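Local structure of prephenate dehydrogenase (Aquifex aeolicus, 2G5C) at residues 178-181 against 182-185; 243-246 against 247-251; 270-273 against 274-278. The protein probably catalyses the NAD(+)-dependent oxidation and decarboxylation of prephenate to 3-(4-hydroxyphenyl)pyruvate, a step in L-tyrosine biosynthesis. All coordinates share one frame; numbering follows the deposited sequence.

How the contacts relate
All three contacts are local, each within one helix of the part of the chain that faces the second subunit. Contact 1, on helix 173-201, is the buried one and the closest to the NAD site; its chemistry is rings, valines and a doubly used carbonyl in a widened turn. Contacts 2 and 3, on helices 238-260 and 264-279, are regular and only partly buried, and their polar chemistry differs: in contact 2 two glutamates share a lysine of the second subunit at the interface, in contact 3 a glutamate and a lysine are bridged by a water. Contact 1 packs on contact 2 through Val182 and Ala244, and contact 2 reaches contact 3 through a probable hydrogen bond between Ser251 O and Tyr270 OH.

Contact 1 of 3, residues 178-181 against 182-185; sequences YVFG and VVSH
The imidazole of His185 lies over the backbone of the preceding turn, one face turned to Phe180 O, which sits 3.2 Å above the ring plane and off toward the rim, and to Gly181 N. ND1 comes within 3.4 Å of Gly181 CA. CG of His185 stands beside the backbone N (chi1 -51°), which folds the ring back over that turn. The phenyl ring of Phe180 has Ser184 CB at its edge, 4.4 Å from CD1, while Val183 CG2 approaches CD1 obliquely at 4.0 Å. Over one face of Tyr178 lies Val182 CG2, 4.4 Å from CZ.

Here helix 173-201 widens into a pi-type turn. His185 N donates to Phe180 O at 2.9 Å with an N-H...O angle of 170°, a bond that spans five residues. Ser184 N also donates to Phe180 O, at 3.1 Å, but from 43° out of the carbonyl plane, so two amides grip one oxygen that also underlies the imidazole. One residue earlier, Val183 N still bonds to Val179 O in the ordinary i to i+4 pattern.

The helix runs through the dimerization region: Tyr178 OH is hydrogen-bonded to Met201 O of the second subunit, and Val179, Val182 and Val183 pack on Tyr211, Leu208 and Leu198 of that subunit. His185 packs against Val241 and Ile233, and its ND1 makes a weak hydrogen bond to Asn237. Its side chain is about 5 Å from that of Ser97, an NAD-binding residue, and about 9 Å from the bound NAD.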
loop_
_atom_site.group_PDB
_atom_site.type_symbol
_atom_site.label_atom_id
_atom_site.label_comp_id
_atom_site.label_asym_id
_atom_site.label_seq_id
_atom_site.Cartn_x
_atom_site.Cartn_y
_atom_site.Cartn_z
ATOM N N TYR A 178 10.889 8.157 -16.444
ATOM C CA TYR A 178 10.468 6.812 -16.790
ATOM C C TYR A 178 10.413 5.994 -15.506
ATOM O O TYR A 178 9.397 5.374 -15.190
ATOM C CB TYR A 178 11.459 6.155 -17.754
ATOM C CG TYR A 178 11.126 4.703 -18.021
ATOM C CD1 TYR A 178 10.049 4.353 -18.833
ATOM C CD2 TYR A 178 11.865 3.679 -17.429
ATOM C CE1 TYR A 178 9.713 3.014 -19.044
ATOM C CE2 TYR A 178 11.538 2.344 -17.634
ATOM C CZ TYR A 178 10.464 2.020 -18.439
ATOM O OH TYR A 178 10.132 0.703 -18.633
ATOM N N VAL A 179 11.522 5.997 -14.777
ATOM C CA VAL A 179 11.623 5.244 -13.538
ATOM C C VAL A 179 10.527 5.598 -12.532
ATOM O O VAL A 179 9.815 4.724 -12.042
ATOM C CB VAL A 179 13.010 5.450 -12.887
ATOM C CG1 VAL A 179 13.066 4.749 -11.525
ATOM C CG2 VAL A 179 14.089 4.894 -13.801
ATOM N N PHE A 180 10.385 6.880 -12.231
ATOM C CA PHE A 180 9.381 7.298 -11.274
ATOM C C PHE A 180 7.976 7.230 -11.833
ATOM O O PHE A 180 7.001 7.216 -11.086
ATOM C CB PHE A 180 9.740 8.684 -10.740
ATOM C CG PHE A 180 10.966 8.660 -9.880
ATOM C CD1 PHE A 180 10.889 8.225 -8.560
ATOM C CD2 PHE A 180 12.220 8.941 -10.422
ATOM C CE1 PHE A 180 12.039 8.058 -7.793
ATOM C CE2 PHE A 180 13.374 8.777 -9.666
ATOM C CZ PHE A 180 13.283 8.330 -8.346
ATOM N N GLY A 181 7.874 7.158 -13.156
ATOM C CA GLY A 181 6.570 7.026 -13.763
ATOM C C GLY A 181 6.055 5.644 -13.393
ATOM O O GLY A 181 4.863 5.458 -13.136
ATOM N N VAL A 182 6.957 4.667 -13.342
ATOM C CA VAL A 182 6.565 3.302 -13.005
ATOM C C VAL A 182 6.544 2.995 -11.503
ATOM O O VAL A 182 5.580 2.408 -11.005
ATOM C CB VAL A 182 7.489 2.258 -13.703
ATOM C CG1 VAL A 182 6.963 0.846 -13.452
ATOM C CG2 VAL A 182 7.562 2.540 -15.206
ATOM N N VAL A 183 7.590 3.390 -10.778
ATOM C CA VAL A 183 7.664 3.091 -9.343
ATOM C C VAL A 183 6.908 4.017 -8.396
ATOM O O VAL A 183 6.741 3.692 -7.220
ATOM C CB VAL A 183 9.138 3.032 -8.847
ATOM C CG1 VAL A 183 9.936 2.030 -9.688
ATOM C CG2 VAL A 183 9.772 4.426 -8.905
ATOM N N SER A 184 6.450 5.157 -8.897
ATOM C CA SER A 184 5.738 6.112 -8.059
ATOM C C SER A 184 4.391 6.559 -8.612
ATOM O O SER A 184 3.369 6.464 -7.936
ATOM C CB SER A 184 6.616 7.345 -7.820
ATOM O OG SER A 184 5.869 8.384 -7.209
ATOM N N HIS A 185 4.381 7.052 -9.842
ATOM C CA HIS A 185 3.138 7.530 -10.434
ATOM C C HIS A 185 2.130 6.409 -10.647
ATOM O O HIS A 185 0.965 6.543 -10.276
ATOM C CB HIS A 185 3.447 8.251 -11.743
ATOM C CG HIS A 185 4.518 9.289 -11.601
ATOM N ND1 HIS A 185 5.142 9.876 -12.682
ATOM C CD2 HIS A 185 5.094 9.823 -10.497
ATOM C CE1 HIS A 185 6.057 10.725 -12.248
ATOM N NE2 HIS A 185 6.048 10.712 -10.927
#

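Contact 2 of 3, residues 243-246 against 247-251; sequences KAIE and GFEKS
Gly247 N donates to Lys243 O at 2.8 Å, the first of the i to i+4 bonds across the two segments, in the pattern of a regular alpha helix. Phe248 follows with N bonded to Ala244 O, also at 2.8 Å. Its CG is anti to the backbone N (chi1 168°), which carries the ring away from the preceding turn; CB stays close to the carbonyls, 3.4 Å from Ala244 O, and Ile245 O lies near the ring edge.

Glu249 N bonds to Ile245 O, its chain runs alongside Ile245, and CG2 of that residue packs 4.0 Å from Glu249 CD. The chain of Glu246, bent at chi2 (-65°), slants across it, with the carboxylate planes 45° apart and Glu246 OE1 only 2.9 Å from Glu249 OE1. Two acceptors at this distance would ordinarily repel; both oxygens form salt bridges with Lys256 NZ of the second subunit, whose positive charge probably offsets the repulsion. Lys250 closes the series with its N bonded to Glu246 O at 3.1 Å, while its extended side chain passes that carbonyl with CG 3.3 Å from the oxygen.

Ser251 OG is hydrogen-bonded to Asp196 of the second subunit. The segments lie within helix 238-260, and from Ile245 onward in a predicted coiled coil: Ala244 and Phe248 rest on Leu186 of helix 173-201, Phe248 also on Val190, while Ile245, Phe248 and Glu249 meet Lys256, Thr197 and Leu252 of the second subunit.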
loop_
_atom_site.group_PDB
_atom_site.type_symbol
_atom_site.label_atom_id
_atom_site.label_comp_id
_atom_site.label_asym_id
_atom_site.label_seq_id
_atom_site.Cartn_x
_atom_site.Cartn_y
_atom_site.Cartn_z
ATOM N N LYS A 243 2.311 4.607 -20.405
ATOM C CA LYS A 243 3.064 3.379 -20.663
ATOM C C LYS A 243 3.050 2.478 -19.431
ATOM O O LYS A 243 2.883 1.259 -19.543
ATOM C CB LYS A 243 4.521 3.693 -21.015
ATOM C CG LYS A 243 4.739 4.363 -22.367
ATOM C CD LYS A 243 6.229 4.631 -22.592
ATOM C CE LYS A 243 6.500 5.220 -23.968
ATOM N NZ LYS A 243 7.959 5.390 -24.220
ATOM N N ALA A 244 3.240 3.088 -18.263
ATOM C CA ALA A 244 3.255 2.363 -16.995
ATOM C C ALA A 244 1.919 1.678 -16.732
ATOM O O ALA A 244 1.881 0.510 -16.339
ATOM C CB ALA A 244 3.600 3.319 -15.854
ATOM N N ILE A 245 0.820 2.398 -16.951
ATOM C CA ILE A 245 -0.510 1.829 -16.756
ATOM C C ILE A 245 -0.737 0.668 -17.721
ATOM O O ILE A 245 -1.325 -0.341 -17.353
ATOM C CB ILE A 245 -1.623 2.882 -16.972
ATOM C CG1 ILE A 245 -1.593 3.905 -15.835
ATOM C CG2 ILE A 245 -2.989 2.200 -17.040
ATOM C CD1 ILE A 245 -2.630 5.019 -15.979
ATOM N N GLU A 246 -0.267 0.816 -18.956
ATOM C CA GLU A 246 -0.423 -0.238 -19.956
ATOM C C GLU A 246 0.436 -1.436 -19.570
ATOM O O GLU A 246 0.034 -2.586 -19.755
ATOM C CB GLU A 246 -0.027 0.272 -21.348
ATOM C CG GLU A 246 -0.898 1.411 -21.856
ATOM C CD GLU A 246 -2.345 0.999 -22.081
ATOM O OE1 GLU A 246 -2.938 0.377 -21.175
ATOM O OE2 GLU A 246 -2.898 1.304 -23.163
ATOM N N GLY A 247 1.617 -1.158 -19.029
ATOM C CA GLY A 247 2.499 -2.231 -18.606
ATOM C C GLY A 247 1.846 -2.985 -17.463
ATOM O O GLY A 247 1.850 -4.221 -17.424
ATOM N N PHE A 248 1.272 -2.224 -16.535
ATOM C CA PHE A 248 0.596 -2.782 -15.374
ATOM C C PHE A 248 -0.605 -3.638 -15.781
ATOM O O PHE A 248 -0.810 -4.730 -15.246
ATOM C CB PHE A 248 0.126 -1.648 -14.444
ATOM C CG PHE A 248 -0.822 -2.106 -13.367
ATOM C CD1 PHE A 248 -0.357 -2.832 -12.275
ATOM C CD2 PHE A 248 -2.187 -1.852 -13.472
ATOM C CE1 PHE A 248 -1.244 -3.307 -11.298
ATOM C CE2 PHE A 248 -3.087 -2.318 -12.504
ATOM C CZ PHE A 248 -2.615 -3.049 -11.413
ATOM N N GLU A 249 -1.409 -3.146 -16.722
ATOM C CA GLU A 249 -2.568 -3.912 -17.147
ATOM C C GLU A 249 -2.158 -5.204 -17.847
ATOM O O GLU A 249 -2.916 -6.165 -17.859
ATOM C CB GLU A 249 -3.487 -3.061 -18.031
ATOM C CG GLU A 249 -4.082 -1.880 -17.275
ATOM C CD GLU A 249 -5.075 -1.071 -18.090
ATOM O OE1 GLU A 249 -4.788 -0.804 -19.273
ATOM O OE2 GLU A 249 -6.131 -0.687 -17.539
ATOM N N LYS A 250 -0.959 -5.235 -18.415
ATOM C CA LYS A 250 -0.479 -6.451 -19.056
ATOM C C LYS A 250 -0.193 -7.484 -17.968
ATOM O O LYS A 250 -0.545 -8.658 -18.106
ATOM C CB LYS A 250 0.795 -6.188 -19.867
ATOM C CG LYS A 250 0.549 -5.470 -21.178
ATOM C CD LYS A 250 1.845 -5.309 -21.967
ATOM C CE LYS A 250 1.622 -4.517 -23.250
ATOM N NZ LYS A 250 2.896 -4.294 -23.988
ATOM N N SER A 251 0.434 -7.045 -16.878
ATOM C CA SER A 251 0.729 -7.958 -15.774
ATOM C C SER A 251 -0.545 -8.432 -15.071
ATOM O O SER A 251 -0.670 -9.608 -14.726
ATOM C CB SER A 251 1.654 -7.295 -14.749
ATOM O OG SER A 251 2.986 -7.223 -15.222
#

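Contact 3 of 3, residues 270-273 against 274-278; sequences YLKE and VKIKR
With CG anti to the backbone N and a bend at chi2 (48°), Glu273 swings its carboxylate forward along helix 264-279 to meet Lys277, whose own bend at chi2 (-63°) turns its chain toward it. The two chains cross obliquely, and OE2 of Glu273 lies against the methylenes of Lys277, 3.1 Å from CE, with CG and CD of the lysine also near. The charged ends stop short of a salt bridge, with OE2 and NZ 4.1 Å apart. A water joins them instead, donating to Glu273 OE2 at 3.0 Å and accepting a weak bond from Lys277 NZ at 3.2 Å. Replacing Lys277 by an alanine removes the ammonium and most of its methylenes, which is likely to leave the Glu273 carboxylate without its nearby positive charge and the water with one partner fewer.

Beneath this polar surface the backbone is regular: the amides of Val274 to Lys277 each bond to the carbonyl four residues back, as in Lys277 N to Glu273 O at 3.0 Å and an N-H...O angle of 164°. Lys272 and Ile276 run side by side, Lys272 CG 4.2 Å from Ile276 CD1. On another flank Val274 CG2 approaches the Tyr270 ring obliquely, 4.4 Å from CE2. The Tyr270 ring also meets His254 of helix 238-260, and Leu271 and Val274 pack on Phe192 and Val195 of the second subunit.

Tyr270, Leu271 and Val274 thus form the buried flank, while Lys272, Glu273 and Lys277 lie on the more exposed side. There the glutamate-lysine pair is held by a water and by charge attraction at a distance beyond a salt bridge, so its contribution to helix stability is likely to be modest.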
loop_
_atom_site.group_PDB
_atom_site.type_symbol
_atom_site.label_atom_id
_atom_site.label_comp_id
_atom_site.label_asym_id
_atom_site.label_seq_id
_atom_site.Cartn_x
_atom_site.Cartn_y
_atom_site.Cartn_z
ATOM N N TYR A 270 3.609 -17.792 -10.560
ATOM C CA TYR A 270 3.525 -16.360 -10.797
ATOM C C TYR A 270 3.656 -15.633 -9.464
ATOM O O TYR A 270 4.408 -14.656 -9.329
ATOM C CB TYR A 270 2.171 -16.033 -11.437
ATOM C CG TYR A 270 1.907 -14.565 -11.688
ATOM C CD1 TYR A 270 2.030 -14.019 -12.967
ATOM C CD2 TYR A 270 1.491 -13.727 -10.651
ATOM C CE1 TYR A 270 1.737 -12.674 -13.209
ATOM C CE2 TYR A 270 1.199 -12.386 -10.882
ATOM C CZ TYR A 270 1.319 -11.866 -12.161
ATOM O OH TYR A 270 0.985 -10.555 -12.390
ATOM N N LEU A 271 2.914 -16.131 -8.481
ATOM C CA LEU A 271 2.879 -15.538 -7.150
ATOM C C LEU A 271 4.183 -15.736 -6.402
ATOM O O LEU A 271 4.619 -14.861 -5.664
ATOM C CB LEU A 271 1.703 -16.121 -6.363
ATOM C CG LEU A 271 0.351 -15.836 -7.047
ATOM C CD1 LEU A 271 -0.780 -16.504 -6.289
ATOM C CD2 LEU A 271 0.135 -14.333 -7.116
ATOM N N LYS A 272 4.807 -16.888 -6.607
ATOM C CA LYS A 272 6.080 -17.179 -5.975
ATOM C C LYS A 272 7.164 -16.225 -6.456
ATOM O O LYS A 272 7.959 -15.738 -5.659
ATOM C CB LYS A 272 6.507 -18.613 -6.283
ATOM C CG LYS A 272 7.852 -18.981 -5.694
ATOM C CD LYS A 272 8.245 -20.397 -6.050
ATOM C CE LYS A 272 9.546 -20.788 -5.365
ATOM N NZ LYS A 272 9.921 -22.193 -5.699
ATOM N N GLU A 273 7.208 -15.966 -7.759
ATOM C CA GLU A 273 8.229 -15.079 -8.302
ATOM C C GLU A 273 8.072 -13.670 -7.763
ATOM O O GLU A 273 9.051 -13.037 -7.368
ATOM C CB GLU A 273 8.177 -15.069 -9.829
ATOM C CG GLU A 273 9.332 -14.313 -10.485
ATOM C CD GLU A 273 10.706 -14.687 -9.922
ATOM O OE1 GLU A 273 10.938 -15.869 -9.594
ATOM O OE2 GLU A 273 11.565 -13.794 -9.824
ATOM N N VAL A 274 6.837 -13.180 -7.756
ATOM C CA VAL A 274 6.566 -11.856 -7.236
ATOM C C VAL A 274 6.934 -11.773 -5.753
ATOM O O VAL A 274 7.475 -10.768 -5.302
ATOM C CB VAL A 274 5.083 -11.494 -7.430
ATOM C CG1 VAL A 274 4.691 -10.361 -6.501
ATOM C CG2 VAL A 274 4.849 -11.089 -8.876
ATOM N N LYS A 275 6.652 -12.825 -4.994
ATOM C CA LYS A 275 6.977 -12.796 -3.571
ATOM C C LYS A 275 8.483 -12.664 -3.355
ATOM O O LYS A 275 8.930 -11.858 -2.535
ATOM C CB LYS A 275 6.464 -14.054 -2.865
ATOM C CG LYS A 275 6.750 -14.038 -1.370
ATOM C CD LYS A 275 6.398 -15.345 -0.690
ATOM C CE LYS A 275 6.778 -15.288 0.786
ATOM N NZ LYS A 275 6.474 -16.552 1.517
ATOM N N ILE A 276 9.261 -13.453 -4.094
ATOM C CA ILE A 276 10.716 -13.412 -3.983
ATOM C C ILE A 276 11.251 -12.022 -4.340
ATOM O O ILE A 276 12.110 -11.474 -3.640
ATOM C CB ILE A 276 11.372 -14.459 -4.912
ATOM C CG1 ILE A 276 11.096 -15.869 -4.377
ATOM C CG2 ILE A 276 12.874 -14.189 -5.024
ATOM C CD1 ILE A 276 11.503 -16.995 -5.325
ATOM N N LYS A 277 10.734 -11.450 -5.424
ATOM C CA LYS A 277 11.172 -10.130 -5.860
ATOM C C LYS A 277 10.825 -9.070 -4.818
ATOM O O LYS A 277 11.634 -8.191 -4.534
ATOM C CB LYS A 277 10.528 -9.763 -7.200
ATOM C CG LYS A 277 11.000 -10.593 -8.386
ATOM C CD LYS A 277 12.487 -10.393 -8.662
ATOM C CE LYS A 277 12.878 -10.964 -10.023
ATOM N NZ LYS A 277 14.330 -10.794 -10.336
ATOM N N ARG A 278 9.627 -9.152 -4.250
ATOM C CA ARG A 278 9.218 -8.182 -3.242
ATOM C C ARG A 278 10.044 -8.329 -1.961
ATOM O O ARG A 278 10.333 -7.345 -1.286
ATOM C CB ARG A 278 7.729 -8.330 -2.919
ATOM C CG ARG A 278 7.245 -7.378 -1.835
ATOM C CD ARG A 278 7.569 -5.925 -2.168
ATOM N NE ARG A 278 7.068 -5.011 -1.142
ATOM C CZ ARG A 278 7.575 -4.916 0.085
ATOM N NH1 ARG A 278 8.609 -5.668 0.439
ATOM N NH2 ARG A 278 7.030 -4.090 0.969
HETATM O O HOH W 1 14.533 -13.935 -9.712
#